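Long-range contacts in alpha-L-rhamnosidase (Streptomyces avermitilis, PDB 3W5M), which hydrolyses terminal non-reducing alpha-L-rhamnose residues from alpha-L-rhamnosides, including citrus flavonoids such as naringin and rutin and the arabinogalactan-protein gum arabic: residues W29-A34 against D68-V73; V984-T989 against V1021-H1026. All coordinates share one frame; numbering follows the deposited sequence.

Contact 1 of 2, residues W29-A34 against D68-V73; sequences WPMASA and DDSVLV
The indole of Trp29 lies with one face against the backbone of Ser70, whose CA sits 3.9 Å from the centroid of the five-membered ring in a CH-pi contact. A chi1 of 47° sets CG between the backbone N and the carbonyl carbon, with the ring against Ser70. Ser70 O lies above the same ring, offset toward the rim, and accepts an almost straight hydrogen bond from Trp29 N (2.9 Å, 174° at the hydrogen). At the far end of the indole, CH2 meets Val73 CG2 at 3.6 Å, the two side chains crossing obliquely; valine suits because its CG2 branch, anti to the carbonyl carbon, reaches CH2. Leu72 and Val73 both face Leu27 in a G1 beta bulge, where the loop rejoins strand 26-32. Ser70 CB touches Trp29 NE1 (3.4 Å) and, on an adjoining side, CE of Met31 (3.7 Å), which is bent at chi3; serine is small enough to allow both approaches. Its OG shares a water with Trp29 O besides bonding to Asn987. Gln40 OE1 accepts a hydrogen bond from NE1, while Tyr43, Trp88 and Val90 pack around the ring in the N-terminal immunoglobulin-like domain. An alanine in place of Trp29 would probably open a gap beside Ser70 and Val73 and leave Gln40 OE1 without its indole donor. Apolar packing thus fills the interior, while Trp29 N, O and NE1 and Ser70 O and OG keep hydrogen-bond partners.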
ATOM      1  N   TRP A  29      -7.021 -25.334 -12.725  1.00 21.56           N
ATOM      2  CA  TRP A  29      -8.361 -25.965 -12.740  1.00 22.85           C
ATOM      3  C   TRP A  29      -8.700 -26.693 -11.434  1.00 24.56           C
ATOM      4  O   TRP A  29      -8.534 -27.908 -11.321  1.00 24.99           O
ATOM      5  CB  TRP A  29      -8.582 -26.843 -13.994  1.00 22.89           C
ATOM      6  CG  TRP A  29      -7.450 -27.796 -14.345  1.00 22.99           C
ATOM      7  CD1 TRP A  29      -7.284 -29.080 -13.902  1.00 23.49           C
ATOM      8  CD2 TRP A  29      -6.361 -27.542 -15.243  1.00 21.76           C
ATOM      9  NE1 TRP A  29      -6.141 -29.624 -14.450  1.00 22.40           N
ATOM     10  CE2 TRP A  29      -5.564 -28.709 -15.275  1.00 21.39           C
ATOM     11  CE3 TRP A  29      -5.970 -26.429 -16.004  1.00 20.81           C
ATOM     12  CZ2 TRP A  29      -4.408 -28.812 -16.050  1.00 20.20           C
ATOM     13  CZ3 TRP A  29      -4.838 -26.542 -16.810  1.00 21.84           C
ATOM     14  CH2 TRP A  29      -4.057 -27.720 -16.810  1.00 21.45           C
ATOM     15  N   PRO A  30      -9.191 -25.940 -10.437  1.00 24.00           N
ATOM     16  CA  PRO A  30      -9.724 -26.616  -9.256  1.00 25.35           C
ATOM     17  C   PRO A  30     -10.793 -27.627  -9.715  1.00 24.85           C
ATOM     18  O   PRO A  30     -11.525 -27.372 -10.695  1.00 23.95           O
ATOM     19  CB  PRO A  30     -10.370 -25.473  -8.449  1.00 25.09           C
ATOM     20  CG  PRO A  30      -9.819 -24.194  -9.015  1.00 24.36           C
ATOM     21  CD  PRO A  30      -9.462 -24.492 -10.444  1.00 23.84           C
ATOM     22  N   MET A  31     -10.860 -28.775  -9.060  1.00 23.97           N
ATOM     23  CA  MET A  31     -11.865 -29.770  -9.423  1.00 24.49           C
ATOM     24  C   MET A  31     -12.763 -30.088  -8.225  1.00 25.33           C
ATOM     25  O   MET A  31     -12.370 -29.895  -7.085  1.00 25.66           O
ATOM     26  CB  MET A  31     -11.194 -31.034  -9.945  1.00 24.33           C
ATOM     27  CG  MET A  31     -10.547 -30.892 -11.326  1.00 26.95           C
ATOM     28  SD  MET A  31      -9.219 -32.121 -11.524  1.00 31.44           S
ATOM     29  CE  MET A  31      -7.920 -31.393 -10.523  1.00 29.22           C
ATOM     30  N   ALA A  32     -13.976 -30.559  -8.497  1.00 26.60           N
ATOM     31  CA  ALA A  32     -14.909 -30.942  -7.427  1.00 28.58           C
ATOM     32  C   ALA A  32     -15.432 -32.338  -7.671  1.00 28.42           C
ATOM     33  O   ALA A  32     -15.628 -32.742  -8.818  1.00 30.09           O
ATOM     34  CB  ALA A  32     -16.065 -29.950  -7.338  1.00 30.57           C
ATOM     35  N   SER A  33     -15.624 -33.095  -6.595  1.00 30.59           N
ATOM     36  CA  SER A  33     -16.174 -34.451  -6.723  1.00 33.14           C
ATOM     37  C   SER A  33     -16.840 -34.810  -5.419  1.00 34.35           C
ATOM     38  O   SER A  33     -16.234 -34.640  -4.357  1.00 32.76           O
ATOM     39  CB  SER A  33     -15.062 -35.473  -7.006  1.00 33.82           C
ATOM     40  OG  SER A  33     -15.469 -36.816  -6.723  1.00 35.74           O
ATOM     41  N   ALA A  34     -18.058 -35.341  -5.505  1.00 34.38           N
ATOM     42  CA  ALA A  34     -18.755 -35.878  -4.324  1.00 37.11           C
ATOM     43  C   ALA A  34     -18.114 -37.189  -3.790  1.00 39.78           C
ATOM     44  O   ALA A  34     -18.262 -37.511  -2.609  1.00 41.76           O
ATOM     45  CB  ALA A  34     -20.246 -36.073  -4.616  1.00 37.09           C
ATOM     46  N   ASP A  68      -0.076 -35.070 -13.048  1.00 32.74           N
ATOM     47  CA  ASP A  68      -1.014 -34.731 -11.981  1.00 32.52           C
ATOM     48  C   ASP A  68      -1.036 -33.229 -11.675  1.00 31.62           C
ATOM     49  O   ASP A  68      -1.585 -32.824 -10.653  1.00 31.41           O
ATOM     50  CB  ASP A  68      -0.744 -35.544 -10.700  1.00 36.75           C
ATOM     51  CG  ASP A  68       0.618 -35.251 -10.072  1.00 41.70           C
ATOM     52  OD1 ASP A  68       1.304 -34.281 -10.465  1.00 43.08           O
ATOM     53  OD2 ASP A  68       1.013 -36.009  -9.162  1.00 46.22           O
ATOM     54  N   ASP A  69      -0.440 -32.413 -12.545  1.00 29.29           N
ATOM     55  CA  ASP A  69      -0.426 -30.952 -12.354  1.00 30.71           C
ATOM     56  C   ASP A  69      -1.781 -30.353 -12.709  1.00 26.57           C
ATOM     57  O   ASP A  69      -2.308 -30.586 -13.800  1.00 26.23           O
ATOM     58  CB  ASP A  69       0.641 -30.296 -13.227  1.00 34.07           C
ATOM     59  CG  ASP A  69       2.060 -30.563 -12.735  1.00 37.75           C
ATOM     60  OD1 ASP A  69       2.267 -30.842 -11.532  1.00 41.41           O
ATOM     61  OD2 ASP A  69       2.977 -30.465 -13.569  1.00 42.82           O
ATOM     62  N   SER A  70      -2.342 -29.577 -11.794  1.00 24.75           N
ATOM     63  CA  SER A  70      -3.647 -28.953 -12.044  1.00 22.58           C
ATOM     64  C   SER A  70      -3.689 -27.466 -11.676  1.00 23.32           C
ATOM     65  O   SER A  70      -4.727 -26.776 -11.838  1.00 22.70           O
ATOM     66  CB  SER A  70      -4.753 -29.742 -11.334  1.00 23.72           C
ATOM     67  OG  SER A  70      -4.629 -29.709  -9.918  1.00 22.61           O
ATOM     68  N   VAL A  71      -2.543 -26.960 -11.238  1.00 22.94           N
ATOM     69  CA  VAL A  71      -2.427 -25.584 -10.767  1.00 23.77           C
ATOM     70  C   VAL A  71      -1.204 -24.930 -11.398  1.00 22.82           C
ATOM     71  O   VAL A  71      -0.084 -25.498 -11.369  1.00 25.14           O
ATOM     72  CB  VAL A  71      -2.421 -25.570  -9.206  1.00 24.80           C
ATOM     73  CG1 VAL A  71      -1.788 -24.318  -8.630  1.00 29.44           C
ATOM     74  CG2 VAL A  71      -3.849 -25.770  -8.678  1.00 25.25           C
ATOM     75  N   LEU A  72      -1.423 -23.751 -11.976  1.00 21.12           N
ATOM     76  CA  LEU A  72      -0.359 -22.894 -12.570  1.00 22.35           C
ATOM     77  C   LEU A  72       0.406 -23.603 -13.696  1.00 24.51           C
ATOM     78  O   LEU A  72       1.651 -23.557 -13.766  1.00 23.22           O
ATOM     79  CB  LEU A  72       0.615 -22.370 -11.492  1.00 23.70           C
ATOM     80  CG  LEU A  72      -0.032 -21.492 -10.407  1.00 24.11           C
ATOM     81  CD1 LEU A  72       0.974 -21.217  -9.290  1.00 24.95           C
ATOM     82  CD2 LEU A  72      -0.540 -20.211 -11.030  1.00 23.41           C
ATOM     83  N   VAL A  73      -0.348 -24.279 -14.560  1.00 21.61           N
ATOM     84  CA  VAL A  73       0.227 -24.967 -15.729  1.00 21.76           C
ATOM     85  C   VAL A  73       0.423 -23.951 -16.850  1.00 20.86           C
ATOM     86  O   VAL A  73      -0.548 -23.315 -17.302  1.00 19.83           O
ATOM     87  CB  VAL A  73      -0.674 -26.130 -16.200  1.00 21.54           C
ATOM     88  CG1 VAL A  73      -0.059 -26.820 -17.427  1.00 22.06           C
ATOM     89  CG2 VAL A  73      -0.924 -27.106 -15.076  1.00 21.94           C
TER
HETATM   90  O   HOH W   1      -6.842 -28.401  -8.976  1.00 35.35           O

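Contact 2 of 2, residues V984-T989 against V1021-H1026; sequences VPPNTT and VGSGSH
Val984 pairs with Gly1024 through two backbone hydrogen bonds, Val984 N to Gly1024 O at 2.9 Å and Gly1024 N to Val984 O at 2.7 Å. Its CG1, anti to the backbone N (chi1 175°), lies over Ser1023 CA at 3.9 Å, while CG2 comes to 4.2 Å from His1026 CD2, a loose contact, the two side chains at about a right angle. That imidazole has Val1021 CG2 over the centre of one face and Gly1024 O on the opposite one, and its NE2 donates to Gly1022 O. A side chain on Gly1024 would run into this ring and the preceding carbonyl, so glycine suits the place. The chain then leaves the strand at Pro985, whose O comes within 3.3 Å of Ser1023 CB. Pro986 presents its CA to Ser1023 OG at 3.6 Å; that hydroxyl bonds to Arg38 N. Pro985 to Thr988 form a type II turn, with proline apt for its second position and Asn987 accepting the positive phi of the third. The closing bond, Thr988 N to Pro985 O, is weak; Thr988 OG1 is a second donor to that oxygen, on a lone pair at 2.9 Å, and a water links Thr988 O to Ser1023 N. Thr989 CB rests 3.5 Å from Val1021 O. Both segments pass between one sheet (strands 977-984 and 1024-1030) and the other (989-995 and 1016-1021), as connections in a beta-sandwich do.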
ATOM      1  N   VAL A 984     -11.299 -31.848   1.801  1.00 26.36           N
ATOM      2  CA  VAL A 984      -9.986 -31.858   1.150  1.00 25.62           C
ATOM      3  C   VAL A 984     -10.251 -31.957  -0.353  1.00 25.26           C
ATOM      4  O   VAL A 984     -10.997 -32.836  -0.794  1.00 25.30           O
ATOM      5  CB  VAL A 984      -9.135 -33.068   1.623  1.00 26.31           C
ATOM      6  CG1 VAL A 984      -7.819 -33.159   0.866  1.00 25.42           C
ATOM      7  CG2 VAL A 984      -8.857 -32.969   3.115  1.00 27.59           C
ATOM      8  N   PRO A 985      -9.693 -31.038  -1.156  1.00 24.90           N
ATOM      9  CA  PRO A 985     -10.083 -31.036  -2.570  1.00 23.86           C
ATOM     10  C   PRO A 985      -9.446 -32.132  -3.439  1.00 24.92           C
ATOM     11  O   PRO A 985      -8.314 -32.586  -3.178  1.00 22.95           O
ATOM     12  CB  PRO A 985      -9.630 -29.647  -3.070  1.00 25.18           C
ATOM     13  CG  PRO A 985      -8.641 -29.178  -2.081  1.00 25.72           C
ATOM     14  CD  PRO A 985      -8.944 -29.827  -0.776  1.00 24.77           C
ATOM     15  N   PRO A 986     -10.152 -32.530  -4.501  1.00 25.58           N
ATOM     16  CA  PRO A 986      -9.609 -33.503  -5.456  1.00 25.56           C
ATOM     17  C   PRO A 986      -8.203 -33.116  -5.921  1.00 27.23           C
ATOM     18  O   PRO A 986      -7.898 -31.919  -6.068  1.00 26.72           O
ATOM     19  CB  PRO A 986     -10.605 -33.433  -6.600  1.00 26.16           C
ATOM     20  CG  PRO A 986     -11.891 -33.085  -5.940  1.00 25.54           C
ATOM     21  CD  PRO A 986     -11.525 -32.129  -4.850  1.00 26.24           C
ATOM     22  N   ASN A 987      -7.355 -34.130  -6.104  1.00 25.78           N
ATOM     23  CA  ASN A 987      -5.969 -33.960  -6.545  1.00 24.74           C
ATOM     24  C   ASN A 987      -5.058 -33.457  -5.435  1.00 24.84           C
ATOM     25  O   ASN A 987      -3.944 -32.999  -5.691  1.00 26.26           O
ATOM     26  CB  ASN A 987      -5.842 -33.102  -7.850  1.00 25.81           C
ATOM     27  CG  ASN A 987      -4.647 -33.522  -8.689  1.00 26.34           C
ATOM     28  OD1 ASN A 987      -4.336 -34.714  -8.754  1.00 28.98           O
ATOM     29  ND2 ASN A 987      -3.958 -32.569  -9.304  1.00 26.90           N
ATOM     30  N   THR A 988      -5.530 -33.527  -4.196  1.00 24.91           N
ATOM     31  CA  THR A 988      -4.669 -33.264  -3.035  1.00 25.49           C
ATOM     32  C   THR A 988      -4.906 -34.388  -2.035  1.00 24.35           C
ATOM     33  O   THR A 988      -5.863 -35.154  -2.180  1.00 24.81           O
ATOM     34  CB  THR A 988      -4.905 -31.855  -2.393  1.00 24.51           C
ATOM     35  OG1 THR A 988      -6.066 -31.865  -1.569  1.00 24.20           O
ATOM     36  CG2 THR A 988      -5.048 -30.773  -3.446  1.00 24.43           C
ATOM     37  N   THR A 989      -4.024 -34.511  -1.054  1.00 25.94           N
ATOM     38  CA  THR A 989      -4.212 -35.471   0.032  1.00 28.28           C
ATOM     39  C   THR A 989      -4.038 -34.755   1.368  1.00 26.84           C
ATOM     40  O   THR A 989      -3.664 -33.575   1.406  1.00 27.81           O
ATOM     41  CB  THR A 989      -3.171 -36.594  -0.027  1.00 29.52           C
ATOM     42  OG1 THR A 989      -1.870 -36.005   0.082  1.00 32.17           O
ATOM     43  CG2 THR A 989      -3.293 -37.414  -1.317  1.00 31.45           C
ATOM     44  N   VAL A1021      -5.211 -39.635   4.208  1.00 30.97           N
ATOM     45  CA  VAL A1021      -6.507 -39.635   3.547  1.00 32.02           C
ATOM     46  C   VAL A1021      -6.401 -38.900   2.194  1.00 28.63           C
ATOM     47  O   VAL A1021      -5.566 -38.017   2.025  1.00 27.51           O
ATOM     48  CB  VAL A1021      -7.595 -39.065   4.503  1.00 33.58           C
ATOM     49  CG1 VAL A1021      -7.513 -37.557   4.628  1.00 33.08           C
ATOM     50  CG2 VAL A1021      -9.007 -39.497   4.104  1.00 33.33           C
ATOM     51  N   GLY A1022      -7.216 -39.300   1.226  1.00 28.75           N
ATOM     52  CA  GLY A1022      -7.258 -38.615  -0.061  1.00 28.05           C
ATOM     53  C   GLY A1022      -8.255 -37.484   0.023  1.00 27.24           C
ATOM     54  O   GLY A1022      -8.606 -37.044   1.123  1.00 26.92           O
ATOM     55  N   SER A1023      -8.736 -37.034  -1.132  1.00 25.98           N
ATOM     56  CA  SER A1023      -9.682 -35.933  -1.175  1.00 26.17           C
ATOM     57  C   SER A1023     -11.052 -36.338  -0.631  1.00 27.13           C
ATOM     58  O   SER A1023     -11.331 -37.533  -0.473  1.00 26.86           O
ATOM     59  CB  SER A1023      -9.813 -35.425  -2.615  1.00 25.64           C
ATOM     60  OG  SER A1023     -10.626 -36.290  -3.396  1.00 27.27           O
ATOM     61  N   GLY A1024     -11.906 -35.356  -0.351  1.00 26.12           N
ATOM     62  CA  GLY A1024     -13.298 -35.625   0.044  1.00 26.76           C
ATOM     63  C   GLY A1024     -13.746 -35.019   1.369  1.00 25.96           C
ATOM     64  O   GLY A1024     -13.026 -34.202   1.952  1.00 25.95           O
ATOM     65  N   SER A1025     -14.944 -35.419   1.823  1.00 29.45           N
ATOM     66  CA  SER A1025     -15.514 -34.996   3.107  1.00 30.51           C
ATOM     67  C   SER A1025     -15.297 -36.085   4.137  1.00 29.90           C
ATOM     68  O   SER A1025     -15.889 -37.146   4.042  1.00 29.76           O
ATOM     69  CB  SER A1025     -17.018 -34.757   2.998  1.00 33.52           C
ATOM     70  OG  SER A1025     -17.331 -33.794   2.008  1.00 37.91           O
ATOM     71  N   HIS A1026     -14.472 -35.805   5.131  1.00 30.43           N
ATOM     72  CA  HIS A1026     -14.106 -36.812   6.115  1.00 31.68           C
ATOM     73  C   HIS A1026     -14.606 -36.458   7.491  1.00 33.96           C
ATOM     74  O   HIS A1026     -14.866 -35.287   7.774  1.00 32.50           O
ATOM     75  CB  HIS A1026     -12.605 -36.993   6.131  1.00 30.12           C
ATOM     76  CG  HIS A1026     -12.009 -37.079   4.762  1.00 32.53           C
ATOM     77  ND1 HIS A1026     -12.519 -37.907   3.787  1.00 32.43           N
ATOM     78  CD2 HIS A1026     -10.964 -36.423   4.196  1.00 33.16           C
ATOM     79  CE1 HIS A1026     -11.815 -37.762   2.678  1.00 33.01           C
ATOM     80  NE2 HIS A1026     -10.862 -36.871   2.900  1.00 32.50           N
TER
HETATM   81  O   HOH W   2      -7.046 -37.612  -3.337  1.00 31.68           O

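How the contacts relate
Both contacts are buried locally, though their centres lie about 32 and 36 Å from the centre of the chain; contact 1 has one exposed touching residue, contact 2 none. Contact 1 belongs to the N-terminal immunoglobulin-like domain, contact 2 to the C-terminal beta-sandwich. Aromatic and aliphatic packing dominates the first, around a single backbone hydrogen bond, whereas backbone pairing and a proline-rich turn dominate the second. The domains meet between them. Asn987, in the turn, points its ND2 into contact 1, 2.7 Å from Asp68 O and 3.0 Å from Ser70 OG, both probable hydrogen bonds. Pro986 packs on strand 26-32, its CD 3.3 Å from Met31 O. The interface thus joins parts of the chain more than 900 residues apart.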